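Long-range contacts in histidyl-trna synthetase (Thermus thermophilus, PDB 1H4V), which catalyses the ATP-dependent attachment of L-histidine to tRNA(His), releasing AMP and diphosphate: residues Glu81-Tyr90 with Gln126-Ser134; Ala281-Asp289 with Pro301-Val312. One frame throughout, in Å; residues are numbered along the deposited sequence.

Interaction 1. Residues Glu81-Tyr90 with Gln126-Ser134; sequences EGTAAMVRAY and QVNYEALGS
Y90 and L132 make the apolar end of the contact between helix 83-90 and strand 126-132. CG of Y90 lies anti to the backbone N (chi1 174°), which carries the ring toward the strand, one face over L132 CB. From its root outward, Y90 CB lies 3.8 Å from L132 CD1, and CG keeps to the same methyl. Y90 CD1 comes to 3.7 Å from L132 CD1, and CE1 nears L132 CB. That CB makes a CH-pi contact, 4.3 Å from the Y90 ring centroid. At the tip, OH passes G133 CA and finds its hydrogen-bond partner in Q100.

Midway, M86 points at the strand, its SD 3.7 Å from N128 CB and its bent end laying CE near E130 CB. At the helix start, N128 packs its amide against G82 CA; Q126 NE2 donates to N128 OD1 at 2.8 Å, on an in-plane lone pair, and helps fix the amide's rotation. T83 OG1 stays 3.7 Å from E130 OE2, too far to bond. No hydrogen bond crosses the contact, which implies that van der Waals packing joins helix to strand; N128 OD1 and the Y90 hydroxyl find partners elsewhere, while E130 OE2 is buried without one in this ligand-free model.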
loop_
_atom_site.group_PDB
_atom_site.type_symbol
_atom_site.label_atom_id
_atom_site.label_comp_id
_atom_site.label_asym_id
_atom_site.label_seq_id
_atom_site.Cartn_x
_atom_site.Cartn_y
_atom_site.Cartn_z
ATOM N N GLU A 81 13.712 -7.244 2.674
ATOM C CA GLU A 81 12.979 -8.328 3.330
ATOM C C GLU A 81 12.076 -7.713 4.389
ATOM O O GLU A 81 12.217 -6.544 4.730
ATOM C CB GLU A 81 13.947 -9.294 4.024
ATOM C CG GLU A 81 14.710 -8.643 5.171
ATOM C CD GLU A 81 15.269 -9.651 6.158
ATOM O OE1 GLU A 81 16.057 -10.525 5.735
ATOM O OE2 GLU A 81 14.919 -9.572 7.359
ATOM N N GLY A 82 11.169 -8.511 4.934
ATOM C CA GLY A 82 10.272 -7.990 5.944
ATOM C C GLY A 82 10.608 -8.309 7.387
ATOM O O GLY A 82 10.406 -7.464 8.265
ATOM N N THR A 83 11.133 -9.509 7.628
ATOM C CA THR A 83 11.443 -9.971 8.986
ATOM C C THR A 83 12.282 -9.050 9.858
ATOM O O THR A 83 11.853 -8.698 10.954
ATOM C CB THR A 83 12.107 -11.370 8.976
ATOM O OG1 THR A 83 11.323 -12.269 8.176
ATOM C CG2 THR A 83 12.184 -11.931 10.407
ATOM N N ALA A 84 13.468 -8.662 9.389
ATOM C CA ALA A 84 14.327 -7.779 10.173
ATOM C C ALA A 84 13.631 -6.460 10.516
ATOM O O ALA A 84 13.787 -5.940 11.620
ATOM C CB ALA A 84 15.632 -7.502 9.433
ATOM N N ALA A 85 12.869 -5.921 9.569
ATOM C CA ALA A 85 12.149 -4.665 9.785
ATOM C C ALA A 85 11.083 -4.829 10.863
ATOM O O ALA A 85 10.877 -3.940 11.685
ATOM C CB ALA A 85 11.503 -4.200 8.492
ATOM N N MET A 86 10.406 -5.970 10.857
ATOM C CA MET A 86 9.362 -6.235 11.845
ATOM C C MET A 86 9.962 -6.440 13.222
ATOM O O MET A 86 9.429 -5.927 14.204
ATOM C CB MET A 86 8.517 -7.438 11.408
ATOM C CG MET A 86 7.738 -7.103 10.141
ATOM S SD MET A 86 7.045 -8.473 9.238
ATOM C CE MET A 86 5.496 -8.694 10.159
ATOM N N VAL A 87 11.072 -7.172 13.289
ATOM C CA VAL A 87 11.762 -7.395 14.564
ATOM C C VAL A 87 12.251 -6.042 15.088
ATOM O O VAL A 87 12.167 -5.763 16.283
ATOM C CB VAL A 87 12.991 -8.317 14.404
ATOM C CG1 VAL A 87 13.807 -8.320 15.698
ATOM C CG2 VAL A 87 12.551 -9.728 14.058
ATOM N N ARG A 88 12.747 -5.203 14.179
ATOM C CA ARG A 88 13.237 -3.878 14.534
ATOM C C ARG A 88 12.088 -3.039 15.091
ATOM O O ARG A 88 12.290 -2.191 15.960
ATOM C CB ARG A 88 13.859 -3.205 13.303
ATOM C CG ARG A 88 14.633 -1.905 13.567
ATOM C CD ARG A 88 13.693 -0.712 13.718
ATOM N NE ARG A 88 12.849 -0.549 12.537
ATOM C CZ ARG A 88 11.645 0.009 12.551
ATOM N NH1 ARG A 88 11.136 0.465 13.685
ATOM N NH2 ARG A 88 10.940 0.089 11.437
ATOM N N ALA A 89 10.878 -3.283 14.597
ATOM C CA ALA A 89 9.708 -2.549 15.072
ATOM C C ALA A 89 9.260 -3.072 16.443
ATOM O O ALA A 89 8.870 -2.292 17.312
ATOM C CB ALA A 89 8.559 -2.665 14.059
ATOM N N TYR A 90 9.319 -4.387 16.625
ATOM C CA TYR A 90 8.933 -5.024 17.883
ATOM C C TYR A 90 9.806 -4.442 19.001
ATOM O O TYR A 90 9.340 -4.179 20.113
ATOM C CB TYR A 90 9.158 -6.536 17.766
ATOM C CG TYR A 90 8.955 -7.343 19.030
ATOM C CD1 TYR A 90 7.740 -7.989 19.282
ATOM C CD2 TYR A 90 9.997 -7.525 19.940
ATOM C CE1 TYR A 90 7.572 -8.806 20.411
ATOM C CE2 TYR A 90 9.843 -8.336 21.072
ATOM C CZ TYR A 90 8.631 -8.977 21.301
ATOM O OH TYR A 90 8.481 -9.803 22.400
ATOM N N GLN A 126 5.436 -8.684 -1.105
ATOM C CA GLN A 126 5.255 -9.913 -0.373
ATOM C C GLN A 126 4.466 -9.680 0.880
ATOM O O GLN A 126 4.355 -8.545 1.362
ATOM C CB GLN A 126 6.595 -10.594 -0.051
ATOM C CG GLN A 126 7.625 -9.804 0.700
ATOM C CD GLN A 126 8.820 -10.681 1.106
ATOM O OE1 GLN A 126 9.358 -11.440 0.292
ATOM N NE2 GLN A 126 9.234 -10.578 2.368
ATOM N N VAL A 127 3.869 -10.756 1.370
ATOM C CA VAL A 127 3.102 -10.698 2.597
ATOM C C VAL A 127 3.958 -11.367 3.650
ATOM O O VAL A 127 4.505 -12.439 3.412
ATOM C CB VAL A 127 1.771 -11.455 2.458
ATOM C CG1 VAL A 127 1.131 -11.633 3.834
ATOM C CG2 VAL A 127 0.837 -10.689 1.516
ATOM N N ASN A 128 4.101 -10.728 4.803
ATOM C CA ASN A 128 4.899 -11.302 5.879
ATOM C C ASN A 128 4.054 -11.537 7.106
ATOM O O ASN A 128 3.167 -10.746 7.417
ATOM C CB ASN A 128 6.062 -10.383 6.278
ATOM C CG ASN A 128 7.245 -10.481 5.334
ATOM O OD1 ASN A 128 7.265 -9.861 4.272
ATOM N ND2 ASN A 128 8.238 -11.265 5.720
ATOM N N TYR A 129 4.344 -12.629 7.794
ATOM C CA TYR A 129 3.667 -12.979 9.029
ATOM C C TYR A 129 4.774 -13.326 10.021
ATOM O O TYR A 129 5.673 -14.100 9.706
ATOM C CB TYR A 129 2.773 -14.201 8.857
ATOM C CG TYR A 129 2.305 -14.744 10.189
ATOM C CD1 TYR A 129 1.326 -14.080 10.934
ATOM C CD2 TYR A 129 2.865 -15.899 10.723
ATOM C CE1 TYR A 129 0.918 -14.554 12.178
ATOM C CE2 TYR A 129 2.472 -16.382 11.966
ATOM C CZ TYR A 129 1.496 -15.705 12.686
ATOM O OH TYR A 129 1.105 -16.185 13.911
ATOM N N GLU A 130 4.689 -12.772 11.219
ATOM C CA GLU A 130 5.695 -13.013 12.241
ATOM C C GLU A 130 5.069 -13.167 13.639
ATOM O O GLU A 130 4.236 -12.359 14.060
ATOM C CB GLU A 130 6.683 -11.839 12.235
ATOM C CG GLU A 130 8.122 -12.167 11.857
ATOM C CD GLU A 130 8.287 -12.904 10.533
ATOM O OE1 GLU A 130 8.864 -14.008 10.549
ATOM O OE2 GLU A 130 7.861 -12.391 9.477
ATOM N N ALA A 131 5.471 -14.219 14.342
ATOM C CA ALA A 131 5.016 -14.497 15.705
ATOM C C ALA A 131 6.282 -14.411 16.550
ATOM O O ALA A 131 7.122 -15.302 16.506
ATOM C CB ALA A 131 4.426 -15.896 15.788
ATOM N N LEU A 132 6.418 -13.332 17.314
ATOM C CA LEU A 132 7.608 -13.107 18.133
ATOM C C LEU A 132 7.380 -13.216 19.630
ATOM O O LEU A 132 6.337 -12.803 20.136
ATOM C CB LEU A 132 8.164 -11.718 17.840
ATOM C CG LEU A 132 8.259 -11.369 16.364
ATOM C CD1 LEU A 132 8.386 -9.863 16.185
ATOM C CD2 LEU A 132 9.433 -12.090 15.769
ATOM N N GLY A 133 8.375 -13.760 20.330
ATOM C CA GLY A 133 8.298 -13.880 21.772
ATOM C C GLY A 133 8.162 -15.263 22.372
ATOM O O GLY A 133 8.208 -15.406 23.588
ATOM N N SER A 134 8.011 -16.292 21.553
ATOM C CA SER A 134 7.860 -17.626 22.104
ATOM C C SER A 134 8.565 -18.724 21.320
ATOM O O SER A 134 8.687 -18.657 20.099
ATOM C CB SER A 134 6.370 -17.961 22.230
ATOM O OG SER A 134 6.195 -19.274 22.727
#

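Interaction 2. Residues Ala281-Asp289 with Pro301-Val312; sequences ALGGGGRYD and PGVGFAFGVERV
D289 and G302 meet through a carboxylate: G302 N donates to D289 OD2 at 3.0 Å, arriving on its anti side, 29° out of the carboxylate plane. The syn lone pair of the same oxygen takes R287 NH1 at 3.2 Å, in a salt bridge lying close to the guanidinium plane, so two donors grip one atom. R287 is shared further: NH2 has a salt bridge to D140 and NH1 also bonds S134 O. V303 CB lies over one face of the guanidinium group.

Backbone bonds then run pairwise between strands 281-287 and 302-308, antiparallel at 177°. G284 with A306 and G286 with G304 are hydrogen-bonded pairs; G284 N meets A306 O at 3.0 Å nearly in line with the carbonyl, whereas G304 N reaches G286 O at 3.3 Å from 48° above its plane. Beyond them, Y288 N donates to G302 O at 2.9 Å, and at the other end G308 N makes a weak bond to L282 O.

The Y288 ring turns one face to G302, whose CA is 4.0 Å from the ring centroid, while its OH has a weak bond to E130. Without the ring and hydroxyl, an alanine in place of Y288 would probably open a gap over G302 and leave E130 OE1 without this weak partner. A CB on G283 or G285 would clash with the strand opposite. The sheet strand 302-308 leading through N-cap G308 into helix 309-318, with V309-E310-R311 at its start, is motif 3 of the class II aminoacyl-tRNA synthetase catalytic fold.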
loop_
_atom_site.group_PDB
_atom_site.type_symbol
_atom_site.label_atom_id
_atom_site.label_comp_id
_atom_site.label_asym_id
_atom_site.label_seq_id
_atom_site.Cartn_x
_atom_site.Cartn_y
_atom_site.Cartn_z
ATOM N N ALA A 281 8.455 -22.394 -5.524
ATOM C CA ALA A 281 8.091 -22.105 -4.140
ATOM C C ALA A 281 7.295 -20.811 -4.086
ATOM O O ALA A 281 7.751 -19.774 -4.566
ATOM C CB ALA A 281 9.337 -21.977 -3.278
ATOM N N LEU A 282 6.103 -20.876 -3.505
ATOM C CA LEU A 282 5.244 -19.699 -3.397
ATOM C C LEU A 282 5.603 -18.882 -2.167
ATOM O O LEU A 282 5.446 -17.661 -2.149
ATOM C CB LEU A 282 3.782 -20.131 -3.323
ATOM C CG LEU A 282 3.340 -20.931 -4.548
ATOM C CD1 LEU A 282 1.911 -21.399 -4.387
ATOM C CD2 LEU A 282 3.485 -20.052 -5.787
ATOM N N GLY A 283 6.094 -19.572 -1.143
ATOM C CA GLY A 283 6.467 -18.911 0.090
ATOM C C GLY A 283 7.034 -19.914 1.074
ATOM O O GLY A 283 7.021 -21.119 0.820
ATOM N N GLY A 284 7.533 -19.424 2.202
ATOM C CA GLY A 284 8.104 -20.315 3.189
ATOM C C GLY A 284 8.656 -19.523 4.349
ATOM O O GLY A 284 8.506 -18.305 4.401
ATOM N N GLY A 285 9.297 -20.205 5.286
ATOM C CA GLY A 285 9.841 -19.505 6.431
ATOM C C GLY A 285 10.401 -20.420 7.494
ATOM O O GLY A 285 10.970 -21.464 7.202
ATOM N N GLY A 286 10.238 -20.023 8.744
ATOM C CA GLY A 286 10.753 -20.832 9.825
ATOM C C GLY A 286 11.122 -20.000 11.030
ATOM O O GLY A 286 10.851 -18.803 11.082
ATOM N N ARG A 287 11.753 -20.654 11.997
ATOM C CA ARG A 287 12.155 -20.025 13.245
ATOM C C ARG A 287 13.502 -19.316 13.088
ATOM O O ARG A 287 14.378 -19.784 12.355
ATOM C CB ARG A 287 12.186 -21.111 14.329
ATOM C CG ARG A 287 12.538 -20.656 15.728
ATOM C CD ARG A 287 12.171 -21.755 16.715
ATOM N NE ARG A 287 10.724 -21.846 16.924
ATOM C CZ ARG A 287 10.022 -20.958 17.627
ATOM N NH1 ARG A 287 10.632 -19.918 18.189
ATOM N NH2 ARG A 287 8.714 -21.104 17.783
ATOM N N TYR A 288 13.658 -18.186 13.769
ATOM C CA TYR A 288 14.884 -17.387 13.686
ATOM C C TYR A 288 15.205 -16.683 14.998
ATOM O O TYR A 288 15.281 -15.453 15.050
ATOM C CB TYR A 288 14.726 -16.338 12.597
ATOM C CG TYR A 288 13.444 -15.556 12.738
ATOM C CD1 TYR A 288 13.344 -14.487 13.634
ATOM C CD2 TYR A 288 12.310 -15.911 12.006
ATOM C CE1 TYR A 288 12.153 -13.800 13.798
ATOM C CE2 TYR A 288 11.114 -15.231 12.164
ATOM C CZ TYR A 288 11.042 -14.180 13.062
ATOM O OH TYR A 288 9.851 -13.531 13.245
ATOM N N ASP A 289 15.438 -17.466 16.039
ATOM C CA ASP A 289 15.708 -16.937 17.369
ATOM C C ASP A 289 16.866 -15.960 17.633
ATOM O O ASP A 289 16.804 -15.206 18.601
ATOM C CB ASP A 289 15.781 -18.115 18.347
ATOM C CG ASP A 289 14.485 -18.933 18.366
ATOM O OD1 ASP A 289 14.461 -20.008 18.999
ATOM O OD2 ASP A 289 13.489 -18.497 17.740
ATOM N N PRO A 301 12.583 -14.988 20.594
ATOM C CA PRO A 301 12.290 -16.144 19.736
ATOM C C PRO A 301 11.321 -15.711 18.648
ATOM O O PRO A 301 10.436 -14.893 18.893
ATOM C CB PRO A 301 11.638 -17.139 20.694
ATOM C CG PRO A 301 12.172 -16.734 22.046
ATOM C CD PRO A 301 12.136 -15.232 21.974
ATOM N N GLY A 302 11.475 -16.261 17.452
ATOM C CA GLY A 302 10.583 -15.867 16.380
ATOM C C GLY A 302 10.365 -16.946 15.355
ATOM O O GLY A 302 11.194 -17.828 15.176
ATOM N N VAL A 303 9.223 -16.887 14.687
ATOM C CA VAL A 303 8.899 -17.853 13.655
ATOM C C VAL A 303 7.867 -17.164 12.782
ATOM O O VAL A 303 7.033 -16.406 13.277
ATOM C CB VAL A 303 8.329 -19.166 14.258
ATOM C CG1 VAL A 303 7.032 -18.893 14.987
ATOM C CG2 VAL A 303 8.109 -20.192 13.158
ATOM N N GLY A 304 7.939 -17.402 11.480
ATOM C CA GLY A 304 7.004 -16.768 10.574
ATOM C C GLY A 304 7.253 -17.184 9.143
ATOM O O GLY A 304 7.944 -18.176 8.897
ATOM N N PHE A 305 6.691 -16.430 8.202
ATOM C CA PHE A 305 6.855 -16.737 6.790
ATOM C C PHE A 305 6.622 -15.520 5.913
ATOM O O PHE A 305 6.188 -14.470 6.378
ATOM C CB PHE A 305 5.871 -17.839 6.364
ATOM C CG PHE A 305 4.422 -17.416 6.406
ATOM C CD1 PHE A 305 3.595 -17.805 7.457
ATOM C CD2 PHE A 305 3.878 -16.643 5.385
ATOM C CE1 PHE A 305 2.241 -17.430 7.486
ATOM C CE2 PHE A 305 2.535 -16.264 5.410
ATOM C CZ PHE A 305 1.715 -16.661 6.460
ATOM N N ALA A 306 6.899 -15.686 4.630
ATOM C CA ALA A 306 6.682 -14.644 3.640
ATOM C C ALA A 306 6.368 -15.350 2.337
ATOM O O ALA A 306 6.815 -16.472 2.122
ATOM C CB ALA A 306 7.940 -13.787 3.468
ATOM N N PHE A 307 5.560 -14.722 1.494
ATOM C CA PHE A 307 5.273 -15.260 0.166
ATOM C C PHE A 307 5.179 -14.086 -0.812
ATOM O O PHE A 307 4.778 -12.982 -0.445
ATOM C CB PHE A 307 4.017 -16.155 0.150
ATOM C CG PHE A 307 2.720 -15.441 0.406
ATOM C CD1 PHE A 307 2.194 -14.555 -0.529
ATOM C CD2 PHE A 307 1.981 -15.727 1.550
ATOM C CE1 PHE A 307 0.944 -13.969 -0.328
ATOM C CE2 PHE A 307 0.729 -15.149 1.765
ATOM C CZ PHE A 307 0.205 -14.272 0.827
ATOM N N GLY A 308 5.618 -14.315 -2.039
ATOM C CA GLY A 308 5.597 -13.263 -3.040
ATOM C C GLY A 308 4.247 -13.145 -3.710
ATOM O O GLY A 308 3.711 -14.120 -4.240
ATOM N N VAL A 309 3.690 -11.948 -3.674
ATOM C CA VAL A 309 2.400 -11.695 -4.295
ATOM C C VAL A 309 2.439 -12.045 -5.785
ATOM O O VAL A 309 1.521 -12.699 -6.291
ATOM C CB VAL A 309 1.991 -10.220 -4.088
ATOM C CG1 VAL A 309 0.685 -9.921 -4.805
ATOM C CG2 VAL A 309 1.852 -9.944 -2.577
ATOM N N GLU A 310 3.501 -11.635 -6.480
ATOM C CA GLU A 310 3.622 -11.934 -7.904
ATOM C C GLU A 310 3.745 -13.437 -8.153
ATOM O O GLU A 310 3.211 -13.945 -9.131
ATOM C CB GLU A 310 4.824 -11.215 -8.535
ATOM C CG GLU A 310 4.690 -9.702 -8.657
ATOM C CD GLU A 310 5.013 -8.968 -7.360
ATOM O OE1 GLU A 310 5.431 -9.630 -6.376
ATOM O OE2 GLU A 310 4.854 -7.725 -7.331
ATOM N N ARG A 311 4.444 -14.145 -7.270
ATOM C CA ARG A 311 4.593 -15.592 -7.418
ATOM C C ARG A 311 3.210 -16.227 -7.341
ATOM O O ARG A 311 2.875 -17.120 -8.118
ATOM C CB ARG A 311 5.456 -16.178 -6.294
ATOM C CG ARG A 311 6.928 -15.821 -6.341
ATOM C CD ARG A 311 7.678 -16.646 -7.374
ATOM N NE ARG A 311 9.112 -16.354 -7.358
ATOM C CZ ARG A 311 9.917 -16.613 -6.332
ATOM N NH1 ARG A 311 9.432 -17.179 -5.233
ATOM N NH2 ARG A 311 11.204 -16.290 -6.400
ATOM N N VAL A 312 2.418 -15.767 -6.377
ATOM C CA VAL A 312 1.074 -16.288 -6.179
ATOM C C VAL A 312 0.151 -15.951 -7.341
ATOM O O VAL A 312 -0.582 -16.818 -7.799
ATOM C CB VAL A 312 0.468 -15.775 -4.848
ATOM C CG1 VAL A 312 -0.989 -16.185 -4.738
ATOM C CG2 VAL A 312 1.261 -16.360 -3.673
#

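Overall arrangement
Both contacts belong to the catalytic domain and meet in its large mixed sheet, where strands 123-132 and 302-308 are neighbours. Probable hydrogen bonds from A131 N to V303 O and from G133 N to P301 O tie them, and their centres lie about 10 Å apart. Interaction 1 is a buried contact that sets helix 83-92 against the sheet, on the strand that forms part of class II motif 2. Interaction 2 is only partly buried and lies within the sheet itself, with exposed R311 at its margin. The chemistry follows: packing without hydrogen bonds between layers, and backbone hydrogen bonding, finished by a carboxylate, between glycine-rich strands.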